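Local coordinates for putative hydrolase (Chromobacterium violaceum, PDB 3MCW), which probably acts as a hydrolase of the isochorismatase family, related to the nicotinamidases, although its substrate is not known, at residues 76-79 with 83-86; 169-174 with 179-184; 107-112 with 137-142; 27-32 with 66-71; 6-11 with 188-193. All coordinates share one frame; numbering follows the deposited sequence.

Contact 1: residues 76-79 with 83-86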
# COMPACT_ATOMS: atom_id res chain seq x y z
N HIS A 76 -7.28 8.19 -21.86
CA HIS A 76 -7.02 9.14 -20.79
C HIS A 76 -8.28 9.82 -20.27
O HIS A 76 -8.31 10.29 -19.16
CB HIS A 76 -5.99 10.18 -21.25
CG HIS A 76 -5.56 11.09 -20.15
ND1 HIS A 76 -6.00 12.39 -20.05
CD2 HIS A 76 -4.82 10.85 -19.04
CE1 HIS A 76 -5.49 12.93 -18.96
NE2 HIS A 76 -4.76 12.02 -18.34
N ALA A 77 -9.32 9.89 -21.09
CA ALA A 77 -10.56 10.57 -20.70
C ALA A 77 -11.27 9.84 -19.57
O ALA A 77 -11.22 8.63 -19.49
CB ALA A 77 -11.51 10.66 -21.91
N PHE A 78 -11.95 10.59 -18.71
CA PHE A 78 -12.82 9.97 -17.72
C PHE A 78 -13.92 9.16 -18.40
O PHE A 78 -14.40 9.52 -19.49
CB PHE A 78 -13.41 11.00 -16.78
CG PHE A 78 -12.43 11.48 -15.74
CD1 PHE A 78 -12.12 10.71 -14.64
CD2 PHE A 78 -11.82 12.72 -15.83
CE1 PHE A 78 -11.23 11.14 -13.68
CE2 PHE A 78 -10.93 13.14 -14.87
CZ PHE A 78 -10.63 12.35 -13.79
N LYS A 79 -14.34 8.09 -17.73
CA LYS A 79 -15.51 7.33 -18.13
C LYS A 79 -16.73 8.26 -18.04
O LYS A 79 -16.86 9.07 -17.11
CB LYS A 79 -15.70 6.12 -17.20
CG LYS A 79 -14.68 5.05 -17.42
CD LYS A 79 -14.69 4.05 -16.24
CE LYS A 79 -14.18 2.70 -16.68
NZ LYS A 79 -15.21 1.92 -17.46
N GLU A 83 -17.86 11.43 -15.33
CA GLU A 83 -17.12 12.55 -15.89
C GLU A 83 -17.26 13.78 -14.97
O GLU A 83 -18.37 14.12 -14.54
CB GLU A 83 -17.58 12.89 -17.32
CG GLU A 83 -16.82 14.02 -18.05
CD GLU A 83 -17.54 14.45 -19.33
OE1 GLU A 83 -18.40 13.67 -19.80
OE2 GLU A 83 -17.25 15.55 -19.84
N PRO A 84 -16.14 14.47 -14.70
CA PRO A 84 -16.26 15.70 -13.93
C PRO A 84 -17.09 16.76 -14.64
O PRO A 84 -17.20 16.78 -15.85
CB PRO A 84 -14.80 16.15 -13.76
CG PRO A 84 -13.99 14.90 -13.94
CD PRO A 84 -14.73 14.11 -14.98
N ARG A 85 -17.61 17.67 -13.85
CA ARG A 85 -18.34 18.82 -14.33
C ARG A 85 -17.66 20.11 -13.95
O ARG A 85 -16.71 20.12 -13.16
CB ARG A 85 -19.76 18.75 -13.82
CG ARG A 85 -20.52 17.68 -14.53
CD ARG A 85 -21.90 17.54 -14.00
NE ARG A 85 -22.59 16.41 -14.62
CZ ARG A 85 -23.72 15.88 -14.16
NH1 ARG A 85 -24.38 16.41 -13.13
NH2 ARG A 85 -24.23 14.83 -14.76
N PRO A 86 -18.09 21.22 -14.56
CA PRO A 86 -17.36 22.46 -14.39
C PRO A 86 -17.23 22.85 -12.95
O PRO A 86 -18.20 22.77 -12.17
CB PRO A 86 -18.17 23.47 -15.22
CG PRO A 86 -18.78 22.63 -16.24
CD PRO A 86 -19.11 21.35 -15.61
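One face of the Phe-78 ring is covered by the pyrrolidine of Pro-84. Pro-84 CG stands 4.0 Å from the centroid of the Phe-78 ring, 27° off the ring normal, which makes a CH-pi contact over the face. The proline is displaced toward one side of the ring, and its CD packs against Phe-78 CD2 at 3.3 Å, a snug approach, while CG lies over the CD2-CE2 side, nearly equidistant from those two atoms. The two side chains cross at about a right angle. Phe-78 carries its CG anti to its own carbonyl carbon (chi1 -77°), a setting that brings the ring up to the proline. Val-90 of strand 89-93 touches both rings, and Arg-59 and His-57 of strand 55-60 add to the packing around Phe-78 and Pro-84 respectively. Nearer the backbone, Phe-78 CB rests 4.1 Å from Glu-83 CA. Lys-79 O comes within 3.1 Å of Glu-83 N, but at an angle too poor for a hydrogen bond. The amine of Lys-79 is turned to other partners, forming salt bridges with Glu-38 and Asp-25. Cohesion between 76-79 and 83-86 therefore rests on dispersion and the weakly polarised C-H groups of the proline meeting the aromatic pi cloud.

Contact 2: residues 169-174 with 179-184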
# COMPACT_ATOMS: atom_id res chain seq x y z
N MSE A 169 -8.68 -10.30 -1.41
CA MSE A 169 -7.45 -10.28 -0.63
C MSE A 169 -7.08 -8.84 -0.27
O MSE A 169 -6.70 -8.55 0.88
CB MSE A 169 -6.33 -11.06 -1.35
CG MSE A 169 -6.59 -12.57 -1.34
SE MSE A 169 -5.24 -13.71 -2.18
CE MSE A 169 -4.01 -13.61 -0.78
N SER A 170 -7.19 -7.92 -1.23
CA SER A 170 -6.89 -6.52 -0.91
C SER A 170 -7.84 -5.95 0.11
O SER A 170 -7.42 -5.28 1.05
CB SER A 170 -6.90 -5.65 -2.15
OG SER A 170 -5.78 -5.89 -2.96
N LEU A 171 -9.14 -6.24 -0.01
CA LEU A 171 -10.08 -5.75 0.99
C LEU A 171 -9.74 -6.26 2.39
O LEU A 171 -9.85 -5.53 3.37
CB LEU A 171 -11.52 -6.12 0.65
CG LEU A 171 -12.15 -5.48 -0.59
CD1 LEU A 171 -13.60 -5.94 -0.68
CD2 LEU A 171 -11.96 -3.96 -0.64
N ALA A 172 -9.37 -7.53 2.50
CA ALA A 172 -9.01 -8.08 3.80
C ALA A 172 -7.77 -7.39 4.39
O ALA A 172 -7.71 -7.17 5.59
CB ALA A 172 -8.80 -9.57 3.70
N ASN A 173 -6.79 -7.12 3.55
CA ASN A 173 -5.59 -6.40 4.01
C ASN A 173 -5.88 -4.96 4.40
O ASN A 173 -5.22 -4.42 5.29
CB ASN A 173 -4.48 -6.46 2.95
CG ASN A 173 -3.80 -7.86 2.85
OD1 ASN A 173 -3.88 -8.68 3.78
ND2 ASN A 173 -3.20 -8.12 1.72
N LEU A 174 -6.85 -4.35 3.75
CA LEU A 174 -7.19 -2.96 3.99
C LEU A 174 -8.10 -2.75 5.20
O LEU A 174 -7.94 -1.76 5.93
CB LEU A 174 -7.82 -2.35 2.74
CG LEU A 174 -6.88 -2.12 1.58
CD1 LEU A 174 -7.62 -1.74 0.31
CD2 LEU A 174 -5.86 -1.01 1.93
N CYS A 179 -8.68 1.20 6.80
CA CYS A 179 -9.97 1.80 6.43
C CYS A 179 -11.09 0.93 6.93
O CYS A 179 -10.86 -0.15 7.51
CB CYS A 179 -10.09 1.96 4.92
SG CYS A 179 -10.27 0.38 4.04
N ARG A 180 -12.32 1.41 6.78
CA ARG A 180 -13.52 0.60 6.94
C ARG A 180 -14.04 0.26 5.56
O ARG A 180 -14.43 1.15 4.79
CB ARG A 180 -14.57 1.37 7.73
CG ARG A 180 -15.81 0.54 7.98
CD ARG A 180 -16.79 1.26 8.87
NE ARG A 180 -18.00 0.49 9.02
CZ ARG A 180 -18.90 0.71 9.96
NH1 ARG A 180 -18.73 1.71 10.80
NH2 ARG A 180 -19.97 -0.05 10.01
N VAL A 181 -14.09 -1.03 5.22
CA VAL A 181 -14.66 -1.48 3.95
C VAL A 181 -16.18 -1.53 4.11
O VAL A 181 -16.69 -2.12 5.04
CB VAL A 181 -14.09 -2.85 3.59
CG1 VAL A 181 -14.83 -3.41 2.34
CG2 VAL A 181 -12.59 -2.74 3.35
N CYS A 182 -16.90 -0.91 3.17
CA CYS A 182 -18.34 -0.96 3.22
C CYS A 182 -18.92 -0.84 1.83
O CYS A 182 -18.19 -0.89 0.83
CB CYS A 182 -18.82 0.16 4.11
SG CYS A 182 -18.26 1.74 3.48
N GLY A 183 -20.25 -0.83 1.74
CA GLY A 183 -20.92 -0.74 0.47
C GLY A 183 -21.51 0.63 0.24
O GLY A 183 -21.89 1.34 1.16
N SER A 184 -21.70 0.94 -1.03
CA SER A 184 -22.27 2.22 -1.40
C SER A 184 -23.66 2.41 -0.83
O SER A 184 -23.99 3.53 -0.46
CB SER A 184 -22.28 2.42 -2.92
OG SER A 184 -23.12 1.49 -3.58
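Leu-171 and Val-181 meet through their methyl groups, with Leu-171 CD1 4.1 Å from Val-181 CG1 and the two side chains crossing at about a right angle. The two valine methyls divide the work: CG1 faces the leucine methyls, whereas CG2 lies 3.9 Å from the backbone oxygen Leu-171 O. One turn further along, Cys-179 SG packs 3.9 Å from Leu-174 CB. The Cys-179 sulfur sits between its own backbone N and carbonyl carbon (chi1 70°), and this rotation directs it at the last turn of the helix. The backbones are joined there by a weak hydrogen bond from Cys-179 N to Leu-174 O, 3.2 Å long and bent to 131° at the hydrogen. Beyond this first shell, Asp-175 accepts from Val-181 N, while Leu-143 of strand 140-149 touches both leucines and Val-131 of helix 123-136 touches the cysteine. Trp-156 of the second subunit packs on Leu-171, so the same helix also faces the dimer partner. Strand 180-182 is hydrogen-bonded to strand 140-149 as an outermost strand of the parallel sheet. Helix 163-174, a tight connection and this edge strand make up the helix-to-strand half of a beta-alpha-beta unit in an alpha/beta sandwich of the isochorismatase type.

Contact 3: residues 107-112 with 137-142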
# COMPACT_ATOMS: atom_id res chain seq x y z
N LEU A 107 -4.35 19.99 0.88
CA LEU A 107 -5.68 20.50 0.55
C LEU A 107 -6.72 19.96 1.52
O LEU A 107 -7.59 20.68 2.02
CB LEU A 107 -6.02 20.12 -0.91
CG LEU A 107 -7.41 20.52 -1.35
CD1 LEU A 107 -7.55 22.03 -1.42
CD2 LEU A 107 -7.78 19.84 -2.68
N LEU A 108 -6.68 18.65 1.78
CA LEU A 108 -7.62 18.04 2.71
C LEU A 108 -7.51 18.67 4.10
O LEU A 108 -8.52 19.04 4.71
CB LEU A 108 -7.40 16.52 2.77
CG LEU A 108 -7.65 15.73 1.48
CD1 LEU A 108 -7.25 14.27 1.68
CD2 LEU A 108 -9.11 15.81 1.06
N ARG A 109 -6.28 18.78 4.59
CA ARG A 109 -6.10 19.29 5.95
C ARG A 109 -6.49 20.78 6.06
O ARG A 109 -7.07 21.18 7.05
CB ARG A 109 -4.67 19.09 6.43
CG ARG A 109 -4.27 17.61 6.54
CD ARG A 109 -2.97 17.47 7.29
NE ARG A 109 -2.48 16.10 7.34
CZ ARG A 109 -2.98 15.16 8.10
NH1 ARG A 109 -3.97 15.40 8.95
NH2 ARG A 109 -2.47 13.94 7.99
N ALA A 110 -6.22 21.57 5.02
CA ALA A 110 -6.54 23.01 5.06
C ALA A 110 -8.05 23.22 5.18
O ALA A 110 -8.51 24.23 5.75
CB ALA A 110 -6.01 23.71 3.84
N ASN A 111 -8.84 22.25 4.69
CA ASN A 111 -10.30 22.36 4.69
C ASN A 111 -10.99 21.47 5.71
O ASN A 111 -12.21 21.47 5.76
CB ASN A 111 -10.81 22.13 3.28
CG ASN A 111 -10.41 23.23 2.36
OD1 ASN A 111 -11.03 24.29 2.38
ND2 ASN A 111 -9.36 23.02 1.58
N GLY A 112 -10.22 20.76 6.53
CA GLY A 112 -10.78 19.86 7.51
C GLY A 112 -11.48 18.65 6.95
O GLY A 112 -12.34 18.09 7.60
N LEU A 137 -1.75 8.20 7.26
CA LEU A 137 -1.67 9.65 7.47
C LEU A 137 -2.70 10.15 8.49
O LEU A 137 -2.65 11.31 8.88
CB LEU A 137 -1.83 10.40 6.14
CG LEU A 137 -0.64 10.30 5.17
CD1 LEU A 137 -1.04 10.87 3.81
CD2 LEU A 137 0.61 11.00 5.71
N GLY A 138 -3.63 9.31 8.90
CA GLY A 138 -4.62 9.65 9.91
C GLY A 138 -5.99 10.06 9.41
O GLY A 138 -6.79 10.58 10.16
N PHE A 139 -6.26 9.85 8.13
CA PHE A 139 -7.60 10.08 7.58
C PHE A 139 -8.49 8.91 7.95
O PHE A 139 -8.05 7.77 8.06
CB PHE A 139 -7.53 10.24 6.07
CG PHE A 139 -6.83 11.48 5.67
CD1 PHE A 139 -7.51 12.67 5.58
CD2 PHE A 139 -5.48 11.48 5.36
CE1 PHE A 139 -6.87 13.83 5.26
CE2 PHE A 139 -4.81 12.66 5.03
CZ PHE A 139 -5.51 13.84 5.00
N ALA A 140 -9.77 9.21 8.16
CA ALA A 140 -10.83 8.22 8.41
C ALA A 140 -11.41 7.84 7.05
O ALA A 140 -12.10 8.64 6.43
CB ALA A 140 -11.88 8.80 9.30
N VAL A 141 -11.12 6.63 6.60
CA VAL A 141 -11.45 6.22 5.24
C VAL A 141 -12.53 5.15 5.23
O VAL A 141 -12.44 4.14 5.94
CB VAL A 141 -10.21 5.64 4.51
CG1 VAL A 141 -10.58 5.20 3.12
CG2 VAL A 141 -9.07 6.64 4.54
N CYS A 142 -13.56 5.40 4.42
CA CYS A 142 -14.57 4.36 4.07
C CYS A 142 -14.30 4.00 2.63
O CYS A 142 -14.36 4.84 1.74
CB CYS A 142 -16.02 4.85 4.14
SG CYS A 142 -16.56 5.35 5.76
O HOH W 1 -4.99 13.21 10.63
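Helix 104-111 and the turn leading into strand 140-149 approach each other with their backbones well apart, the closest alpha carbons being Leu-108 CA and Phe-139 CA at 9.3 Å. Each segment contains a Schellman motif at the end of a helix, with Gly-112 and Gly-138 taking the positive phi. Side chains bridge the gap. Leu-108 CD1 lies 3.6 Å from Phe-139 CE1, and the leucine CB also reaches that end of the ring. Arg-109 leaves the helix as an extended chain from CG to NE and then turns at the guanidinium (chi4 -74°). Its NH2 donates to Leu-137 O over 2.8 Å, with an angle of 142° at the hydrogen; the oxygen is only 1° out of the guanidinium plane. Phe-139 CZ sits over the centre of one guanidinium face, 4.2 Å above its plane. The other amino group, NH1, gives a 2.9 Å hydrogen bond to a water that reaches Leu-137 O and Gly-138 O weakly. Glu-105 holds Arg-109 NE by a salt bridge, which would help fix the rotation of the group. Leu-116 of strand 115-121 packs on both Leu-108 and Phe-139. The arginine thereby binds a carbonyl oxygen just past helix 123-136, where the chain turns into the next parallel strand, as in the beta-alpha-beta crossovers of an alpha/beta fold.

Contact 4: residues 27-32 with 66-71. With EDO (1,2-ethanediol), chain I.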
# COMPACT_ATOMS: atom_id res chain seq x y z
N PRO A 27 -8.79 -4.29 -23.26
CA PRO A 27 -8.73 -5.71 -22.96
C PRO A 27 -7.36 -6.17 -22.51
O PRO A 27 -7.27 -7.23 -21.86
CB PRO A 27 -9.17 -6.40 -24.25
CG PRO A 27 -9.54 -5.38 -25.14
CD PRO A 27 -9.28 -4.03 -24.63
N SER A 28 -6.32 -5.39 -22.77
CA SER A 28 -4.93 -5.65 -22.33
C SER A 28 -4.80 -5.81 -20.82
O SER A 28 -3.84 -6.43 -20.33
CB SER A 28 -3.93 -4.55 -22.82
OG SER A 28 -4.13 -3.28 -22.17
N TRP A 29 -5.70 -5.19 -20.05
CA TRP A 29 -5.63 -5.32 -18.60
C TRP A 29 -6.07 -6.72 -18.10
O TRP A 29 -5.83 -7.05 -16.94
CB TRP A 29 -6.46 -4.26 -17.89
CG TRP A 29 -5.93 -2.89 -18.12
CD1 TRP A 29 -6.47 -1.93 -18.90
CD2 TRP A 29 -4.70 -2.35 -17.61
NE1 TRP A 29 -5.69 -0.80 -18.89
CE2 TRP A 29 -4.60 -1.03 -18.09
CE3 TRP A 29 -3.70 -2.84 -16.75
CZ2 TRP A 29 -3.52 -0.20 -17.78
CZ3 TRP A 29 -2.62 -2.01 -16.45
CH2 TRP A 29 -2.55 -0.70 -16.96
N GLY A 30 -6.73 -7.48 -18.95
CA GLY A 30 -7.28 -8.76 -18.61
C GLY A 30 -8.63 -8.63 -17.97
O GLY A 30 -9.18 -7.53 -17.81
N PRO A 31 -9.25 -9.75 -17.56
CA PRO A 31 -10.62 -9.72 -17.08
C PRO A 31 -10.75 -8.98 -15.75
O PRO A 31 -9.87 -9.06 -14.89
CB PRO A 31 -10.99 -11.20 -16.96
CG PRO A 31 -10.07 -11.89 -17.94
CD PRO A 31 -8.79 -11.13 -17.83
N ARG A 32 -11.91 -8.36 -15.58
CA ARG A 32 -12.26 -7.59 -14.39
C ARG A 32 -13.41 -8.20 -13.64
O ARG A 32 -14.18 -9.02 -14.15
CB ARG A 32 -12.64 -6.16 -14.80
CG ARG A 32 -13.86 -6.07 -15.75
CD ARG A 32 -14.32 -4.69 -15.94
NE ARG A 32 -15.11 -4.18 -14.83
CZ ARG A 32 -15.71 -2.99 -14.84
NH1 ARG A 32 -15.59 -2.20 -15.89
NH2 ARG A 32 -16.45 -2.59 -13.82
N ASN A 66 3.44 4.03 -24.37
CA ASN A 66 2.60 2.84 -24.54
C ASN A 66 1.39 2.74 -23.63
O ASN A 66 0.56 1.83 -23.80
CB ASN A 66 3.45 1.58 -24.36
N SER A 67 1.26 3.64 -22.67
CA SER A 67 0.26 3.52 -21.64
C SER A 67 -1.13 3.87 -22.16
O SER A 67 -1.31 4.84 -22.90
CB SER A 67 0.62 4.43 -20.46
OG SER A 67 -0.45 4.52 -19.55
N THR A 68 -2.10 3.07 -21.74
CA THR A 68 -3.51 3.36 -21.98
C THR A 68 -3.96 4.67 -21.30
O THR A 68 -5.01 5.19 -21.64
CB THR A 68 -4.43 2.16 -21.59
OG1 THR A 68 -4.25 1.86 -20.19
CG2 THR A 68 -4.16 0.90 -22.44
N TYR A 69 -3.20 5.16 -20.31
CA TYR A 69 -3.46 6.46 -19.64
C TYR A 69 -2.62 7.58 -20.19
O TYR A 69 -2.49 8.64 -19.55
CB TYR A 69 -3.03 6.40 -18.21
CG TYR A 69 -3.82 5.49 -17.40
CD1 TYR A 69 -5.01 5.89 -16.79
CD2 TYR A 69 -3.39 4.20 -17.26
CE1 TYR A 69 -5.70 5.02 -15.99
CE2 TYR A 69 -4.05 3.34 -16.50
CZ TYR A 69 -5.23 3.71 -15.90
OH TYR A 69 -5.84 2.79 -15.13
N ARG A 70 -1.99 7.37 -21.34
CA ARG A 70 -1.20 8.43 -21.94
C ARG A 70 -2.12 9.59 -22.29
O ARG A 70 -3.16 9.39 -22.95
CB ARG A 70 -0.43 7.91 -23.19
N PRO A 71 -1.79 10.81 -21.81
CA PRO A 71 -2.63 11.96 -22.12
C PRO A 71 -2.82 12.18 -23.62
O PRO A 71 -2.05 11.67 -24.44
CB PRO A 71 -1.86 13.14 -21.49
CG PRO A 71 -1.12 12.53 -20.36
CD PRO A 71 -0.71 11.18 -20.89
C1 EDO I . -5.37 -0.39 -13.94
O1 EDO I . -4.65 0.40 -14.89
C2 EDO I . -4.45 -1.43 -13.36
O2 EDO I . -3.83 -0.97 -12.18
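Trp-29 meets Thr-68 with the edge of its indole: Thr-68 OG1 lies near the ring plane, 3.3 Å from both Trp-29 NE1 and Trp-29 CZ2. The NE1 contact is a weak hydrogen bond, bent to 129° at the hydrogen, and NE1 also makes a weak bond to Ala-23 O. Thr-68 OG1 occupies the position between its own backbone N and carbonyl carbon (chi1 59°), from which it faces the indole edge, and the two side chains run past each other in opposite directions. Tyr-69 adds a second close approach, with its CE2 3.8 Å from Trp-29 CZ2. The residues 66-71 are shaped by a type I beta turn from Ser-67 to Arg-70, inside which Ser-67 OG accepts from Tyr-69 N at 2.9 Å to form an ST turn. Both segments belong to loops that follow neighbouring parallel strands, 14-18 and 55-60, of the alpha/beta sheet. Packing is slacker on the Ser-28 side, where Ser-28 OG comes no nearer than 4.2 Å to Thr-68 CG2 and is instead hydrogen-bonded to Asp-26. Over one face of the indole lies a 1,2-ethanediol, probably from the crystallisation liquor, its O1 3.1 Å above the ring plane and offset toward the rim. The same O1 sits at the edge of the tyrosine ring, 2.7 Å from Tyr-69 OH in a hydrogen bond, and Asn-125 ND2 also bonds the diol.

Contact 5: residues 6-11 with 188-193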
# COMPACT_ATOMS: atom_id res chain seq x y z
N LEU A 6 -23.08 2.07 9.63
CA LEU A 6 -22.18 3.18 9.33
C LEU A 6 -22.77 4.54 9.66
O LEU A 6 -23.89 4.86 9.29
CB LEU A 6 -21.78 3.18 7.86
CG LEU A 6 -20.88 4.32 7.38
CD1 LEU A 6 -19.48 4.21 7.96
CD2 LEU A 6 -20.85 4.32 5.86
N ARG A 7 -21.96 5.32 10.34
CA ARG A 7 -22.28 6.68 10.69
C ARG A 7 -21.03 7.54 10.45
O ARG A 7 -19.95 7.22 10.94
CB ARG A 7 -22.74 6.74 12.16
CG ARG A 7 -22.95 8.12 12.76
CD ARG A 7 -23.06 8.06 14.29
NE ARG A 7 -23.22 9.39 14.88
N PHE A 8 -21.18 8.62 9.68
CA PHE A 8 -20.09 9.55 9.49
C PHE A 8 -19.85 10.32 10.77
O PHE A 8 -20.79 10.63 11.49
CB PHE A 8 -20.37 10.51 8.33
CG PHE A 8 -20.35 9.84 7.02
CD1 PHE A 8 -19.15 9.32 6.53
CD2 PHE A 8 -21.49 9.64 6.28
CE1 PHE A 8 -19.06 8.65 5.34
CE2 PHE A 8 -21.38 8.95 5.03
CZ PHE A 8 -20.16 8.48 4.60
N SER A 9 -18.58 10.56 11.07
CA SER A 9 -18.20 11.32 12.25
C SER A 9 -18.24 12.82 11.99
O SER A 9 -18.33 13.62 12.92
CB SER A 9 -16.80 10.91 12.71
OG SER A 9 -15.86 11.08 11.67
N SER A 10 -18.17 13.20 10.70
CA SER A 10 -18.24 14.60 10.29
C SER A 10 -19.46 14.85 9.41
O SER A 10 -20.12 13.91 8.99
CB SER A 10 -16.98 15.01 9.49
OG SER A 10 -17.08 14.73 8.10
N ASP A 11 -19.77 16.13 9.18
CA ASP A 11 -20.88 16.51 8.32
C ASP A 11 -20.41 16.81 6.88
O ASP A 11 -21.19 17.30 6.05
CB ASP A 11 -21.70 17.67 8.88
CG ASP A 11 -20.92 18.97 8.97
OD1 ASP A 11 -19.77 19.07 8.52
OD2 ASP A 11 -21.49 19.91 9.55
N LEU A 188 -24.75 5.71 1.32
CA LEU A 188 -25.86 6.58 0.93
C LEU A 188 -26.84 6.71 2.06
O LEU A 188 -27.36 7.81 2.29
CB LEU A 188 -26.52 6.05 -0.34
CG LEU A 188 -25.68 6.13 -1.62
CD1 LEU A 188 -26.38 5.35 -2.75
CD2 LEU A 188 -25.39 7.59 -2.01
N ALA A 189 -27.10 5.63 2.78
CA ALA A 189 -27.99 5.70 3.94
C ALA A 189 -27.38 6.59 5.02
O ALA A 189 -28.07 7.40 5.64
CB ALA A 189 -28.25 4.31 4.48
N ALA A 190 -26.07 6.48 5.23
CA ALA A 190 -25.39 7.27 6.26
C ALA A 190 -25.44 8.77 5.95
O ALA A 190 -25.55 9.60 6.88
CB ALA A 190 -23.95 6.81 6.44
N LEU A 191 -25.39 9.14 4.67
CA LEU A 191 -25.52 10.55 4.31
C LEU A 191 -26.83 11.16 4.82
O LEU A 191 -26.85 12.29 5.26
CB LEU A 191 -25.45 10.75 2.82
CG LEU A 191 -24.13 10.46 2.12
CD1 LEU A 191 -24.25 10.69 0.63
CD2 LEU A 191 -22.99 11.30 2.72
N GLY A 192 -27.90 10.38 4.73
CA GLY A 192 -29.20 10.83 5.19
C GLY A 192 -29.34 11.05 6.68
O GLY A 192 -30.31 11.66 7.10
N ASN A 193 -28.39 10.53 7.46
CA ASN A 193 -28.38 10.66 8.92
C ASN A 193 -27.52 11.81 9.43
O ASN A 193 -27.58 12.12 10.63
CB ASN A 193 -27.97 9.35 9.59
CG ASN A 193 -28.92 8.21 9.31
OD1 ASN A 193 -28.49 7.06 9.17
ND2 ASN A 193 -30.19 8.52 9.19
O HOH W 2 -25.60 6.86 10.00
O HOH W 3 -24.02 9.30 9.19
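Ala-190 presents its methyl group to two residues of the N-terminal segment at once. Its CB lies 3.6 Å from Phe-8 CE2 and 4.0 Å from Leu-6 CD2, with the backbone oxygen Leu-6 O also close. The phenyl ring receives the alanine methyl obliquely, on its CD2-CE2 side. Leu-191 comes to the same corner of the ring from further along the helix: its backbone directs CB away from the N-terminal segment, but the end of the side chain comes nearer, Leu-191 CD2 reaching 3.7 Å from Phe-8 CE2, the two side chains crossing at a slant. Phe-8 holds its CG anti to the carbonyl carbon (chi1 -69°), a rotation that lays the ring between the helix and the sheet, where Val-117 of strand 115-121 touches it. Leu-6, with CG anti to the backbone N (chi1 177°), brings CD2 to the alanine methyl. Helix 184-191, which follows the outermost strand 180-182, thus packs against the segment preceding strand 14-18, bringing residues close to the two ends of the chain together on one flank of the parallel alpha/beta sheet. Ile-187, one turn earlier on the helix, packs on both Leu-6 and Phe-8, while Leu-191 also touches Trp-48 and Arg-51 of helix 37-51. Two waters supply the polar links between the segments. One donates to Leu-6 O at 2.7 Å and to Asn-193 OD1 at 3.0 Å; the second accepts from Phe-8 N at 3.0 Å and donates to Ala-190 O at 2.8 Å.

From the N terminus, contact 5 opens first and closes last, joining residues 6-11 to helix 184-191 and so enclosing the other four. Within it contacts 4, 1, 3 and 2 follow in series, none crossing another. Contact 4 ties the loop after strand 14-18 to the one after strand 55-60; contact 1 closes a short loop before strand 89-93, and His-76 packs on residues 69-71. Contact 3 then spans strand 115-121 and helix 123-136, and contact 2 closes the turn into strand 180-182. Contacts 2 and 3 meet where strands 140-149 and 180-182 pair, and Cys-142 packs on Leu-6 of contact 5. Contacts 3 and 4 lie on opposite sides of the chain's centre.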